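Local coordinates for probable enoyl-CoA hydratase/isomerase (PDB 5WYD), which probably acts as an enoyl-CoA hydratase/isomerase of the crotonase family, implicated in biosynthesis of a diffusible signal factor, at residues A[133-138]-A[205-210]. The protein carries 1 engineered substitution. Sequence-based numbering, arbitrary orientation.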
ATOM      1  N   ILE A 133     -23.625  11.302  -1.147  1.00 32.23           N
ATOM      2  CA  ILE A 133     -23.865  12.714  -0.878  1.00 25.46           C
ATOM      3  C   ILE A 133     -24.842  12.821   0.275  1.00 27.76           C
ATOM      4  O   ILE A 133     -25.775  12.024   0.409  1.00 32.30           O
ATOM      5  CB  ILE A 133     -24.432  13.419  -2.127  1.00 19.60           C
ATOM      6  CG1 ILE A 133     -23.606  13.047  -3.340  1.00 16.99           C
ATOM      7  CG2 ILE A 133     -24.391  14.937  -1.957  1.00 22.72           C
ATOM      8  CD1 ILE A 133     -24.154  13.554  -4.641  1.00 22.95           C
ATOM      9  N   ARG A 134     -24.656  13.834   1.091  1.00 27.57           N
ATOM     10  CA  ARG A 134     -25.520  14.028   2.238  1.00 40.81           C
ATOM     11  C   ARG A 134     -26.186  15.394   2.206  1.00 37.72           C
ATOM     12  O   ARG A 134     -25.514  16.419   2.059  1.00 43.79           O
ATOM     13  CB  ARG A 134     -24.731  13.829   3.524  1.00 40.03           C
ATOM     14  CG  ARG A 134     -24.331  12.396   3.720  1.00 34.56           C
ATOM     15  CD  ARG A 134     -23.042  12.300   4.482  1.00 30.77           C
ATOM     16  NE  ARG A 134     -21.960  12.870   3.715  1.00 29.53           N
ATOM     17  CZ  ARG A 134     -21.356  12.226   2.733  1.00 27.73           C
ATOM     18  NH1 ARG A 134     -21.738  11.001   2.417  1.00 23.85           N
ATOM     19  NH2 ARG A 134     -20.371  12.801   2.068  1.00 39.20           N
ATOM     20  N   ILE A 135     -27.507  15.393   2.360  1.00 38.82           N
ATOM     21  CA  ILE A 135     -28.322  16.600   2.430  1.00 43.65           C
ATOM     22  C   ILE A 135     -29.033  16.589   3.777  1.00 38.71           C
ATOM     23  O   ILE A 135     -29.791  15.655   4.064  1.00 42.43           O
ATOM     24  CB  ILE A 135     -29.352  16.642   1.287  1.00 32.03           C
ATOM     25  CG1 ILE A 135     -28.677  16.501  -0.069  1.00 31.39           C
ATOM     26  CG2 ILE A 135     -30.182  17.919   1.336  1.00 43.87           C
ATOM     27  CD1 ILE A 135     -29.667  16.571  -1.191  1.00 40.37           C
ATOM     28  N   ALA A 136     -28.864  17.651   4.567  1.00 38.93           N
ATOM     29  CA  ALA A 136     -29.468  17.655   5.892  1.00 49.96           C
ATOM     30  C   ALA A 136     -30.283  18.915   6.169  1.00 60.37           C
ATOM     31  O   ALA A 136     -29.970  20.014   5.694  1.00 59.96           O
ATOM     32  CB  ALA A 136     -28.407  17.502   6.989  1.00 48.83           C
ATOM     33  N   GLU A 137     -31.364  18.697   6.929  1.00 51.27           N
ATOM     34  CA  GLU A 137     -32.237  19.702   7.501  1.00 36.81           C
ATOM     35  C   GLU A 137     -31.502  20.387   8.646  1.00 41.66           C
ATOM     36  O   GLU A 137     -30.705  19.764   9.347  1.00 49.17           O
ATOM     37  CB  GLU A 137     -33.512  19.042   8.004  1.00 33.58           C
ATOM     38  CG  GLU A 137     -34.357  18.395   6.921  1.00 42.50           C
ATOM     39  CD  GLU A 137     -35.593  17.725   7.484  1.00 46.83           C
ATOM     40  OE1 GLU A 137     -36.404  17.194   6.696  1.00 51.65           O
ATOM     41  OE2 GLU A 137     -35.748  17.717   8.720  1.00 47.21           O
ATOM     42  N   ARG A 138     -31.768  21.676   8.843  1.00 29.67           N
ATOM     43  CA  ARG A 138     -30.944  22.427   9.777  1.00 41.67           C
ATOM     44  C   ARG A 138     -30.944  21.802  11.160  1.00 46.96           C
ATOM     45  O   ARG A 138     -29.933  21.852  11.870  1.00 53.21           O
ATOM     46  CB  ARG A 138     -31.432  23.854   9.829  1.00 41.79           C
ATOM     47  CG  ARG A 138     -31.730  24.381   8.476  1.00 42.63           C
ATOM     48  CD  ARG A 138     -31.741  25.859   8.535  1.00 62.61           C
ATOM     49  NE  ARG A 138     -32.398  26.292   9.759  1.00 72.77           N
ATOM     50  CZ  ARG A 138     -33.715  26.383   9.892  1.00 76.10           C
ATOM     51  NH1 ARG A 138     -34.504  26.067   8.873  1.00 73.53           N
ATOM     52  NH2 ARG A 138     -34.240  26.790  11.037  1.00 82.11           N
ATOM     53  N   LEU A 205     -34.500  14.168  -3.926  1.00 33.94           N
ATOM     54  CA  LEU A 205     -35.104  13.675  -5.158  1.00 35.94           C
ATOM     55  C   LEU A 205     -34.769  14.589  -6.314  1.00 41.37           C
ATOM     56  O   LEU A 205     -34.496  14.125  -7.430  1.00 43.58           O
ATOM     57  CB  LEU A 205     -36.610  13.613  -4.995  1.00 37.04           C
ATOM     58  CG  LEU A 205     -37.095  12.638  -3.943  1.00 35.38           C
ATOM     59  CD1 LEU A 205     -38.594  12.792  -3.773  1.00 55.97           C
ATOM     60  CD2 LEU A 205     -36.762  11.247  -4.385  1.00 32.97           C
ATOM     61  N   LEU A 206     -34.835  15.900  -6.071  1.00 40.31           N
ATOM     62  CA  LEU A 206     -34.497  16.842  -7.119  1.00 48.43           C
ATOM     63  C   LEU A 206     -33.031  16.691  -7.488  1.00 46.62           C
ATOM     64  O   LEU A 206     -32.701  16.573  -8.675  1.00 34.51           O
ATOM     65  CB  LEU A 206     -34.872  18.266  -6.677  1.00 53.81           C
ATOM     66  CG  LEU A 206     -34.589  19.490  -7.562  1.00 69.15           C
ATOM     67  CD1 LEU A 206     -33.149  19.994  -7.632  1.00 70.60           C
ATOM     68  CD2 LEU A 206     -35.013  19.063  -8.955  1.00 72.75           C
ATOM     69  N   LEU A 207     -32.144  16.593  -6.481  1.00 35.70           N
ATOM     70  CA  LEU A 207     -30.732  16.402  -6.797  1.00 47.53           C
ATOM     71  C   LEU A 207     -30.548  15.096  -7.554  1.00 42.48           C
ATOM     72  O   LEU A 207     -29.831  15.044  -8.560  1.00 37.60           O
ATOM     73  CB  LEU A 207     -29.886  16.383  -5.513  1.00 42.98           C
ATOM     74  CG  LEU A 207     -28.338  16.375  -5.557  1.00 31.96           C
ATOM     75  CD1 LEU A 207     -27.748  16.538  -4.148  1.00 39.75           C
ATOM     76  CD2 LEU A 207     -27.672  15.216  -6.247  1.00 17.34           C
ATOM     77  N   ALA A 208     -31.258  14.052  -7.120  1.00 45.80           N
ATOM     78  CA  ALA A 208     -31.141  12.745  -7.749  1.00 44.19           C
ATOM     79  C   ALA A 208     -31.550  12.802  -9.204  1.00 39.98           C
ATOM     80  O   ALA A 208     -30.988  12.080 -10.032  1.00 39.37           O
ATOM     81  CB  ALA A 208     -31.997  11.727  -6.991  1.00 55.75           C
ATOM     82  N   ALA A 209     -32.545  13.629  -9.529  1.00 40.03           N
ATOM     83  CA  ALA A 209     -32.973  13.739 -10.913  1.00 36.08           C
ATOM     84  C   ALA A 209     -31.851  14.273 -11.798  1.00 31.71           C
ATOM     85  O   ALA A 209     -31.695  13.832 -12.940  1.00 39.07           O
ATOM     86  CB  ALA A 209     -34.216  14.626 -10.997  1.00 35.37           C
ATOM     87  N   LYS A 210     -31.030  15.187 -11.275  1.00 36.57           N
ATOM     88  CA  LYS A 210     -29.964  15.775 -12.085  1.00 50.37           C
ATOM     89  C   LYS A 210     -28.959  14.731 -12.556  1.00 49.35           C
ATOM     90  O   LYS A 210     -28.391  14.861 -13.648  1.00 47.02           O
ATOM     91  CB  LYS A 210     -29.243  16.878 -11.299  1.00 54.72           C
ATOM     92  CG  LYS A 210     -30.091  18.080 -10.895  1.00 59.53           C
ATOM     93  CD  LYS A 210     -29.242  19.003 -10.017  1.00 65.52           C
ATOM     94  CE  LYS A 210     -29.987  20.192  -9.412  1.00 76.12           C
ATOM     95  NZ  LYS A 210     -30.915  20.913 -10.326  1.00 88.08           N
TER
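Leu-207 meets Ile-135 and Ile-133 through its two terminal methyls, and this small apolar cluster is the whole contact. CD1 of Leu-207 lies 3.5 Å from CD1 of Ile-135, end methyl against end methyl, the two side chains running at a slant to one another. The other branch reaches the next strand position whose side chain points toward the helix: CD2 of Leu-207 is 4.2 Å from CD1 of Ile-133, a looser touch. One leucine fork thus spans two isoleucines, residues i and i+2 of the strand, whose side chains leave the same face of the sheet. With chi1 at -172°, CG of Leu-207 lies opposite its own backbone N, and the extended chain sends CD1 toward Ile-135, while CD2 branches off toward Ile-133; Ile-135 answers with a straight CG1-CD1 arm, chi2 -179°. No hydrogen bond crosses, and the backbones stay well apart, 9.5 Å between CA of Ile-135 and CA of Leu-207.

Around this cluster, Ile-113 of the adjacent strand 111-116 touches both Ile-135 and Leu-207, and Ala-204, one turn back along the helix, also packs on Ile-135. Cys-176 of the second subunit packs on Ile-133 and Leu-207, so the cluster continues into the subunit interface. On the other face of strand 133-137, Arg-134 makes a salt bridge to Glu-192 and a hydrogen bond from NE to O of Leu-190. Backbone bonds to strands 111-116 and 193-195 hold the strand in its sheet. Helix 200-211 packing on that largely parallel sheet belongs to the crotonase fold, a superhelix of repeated ββα units.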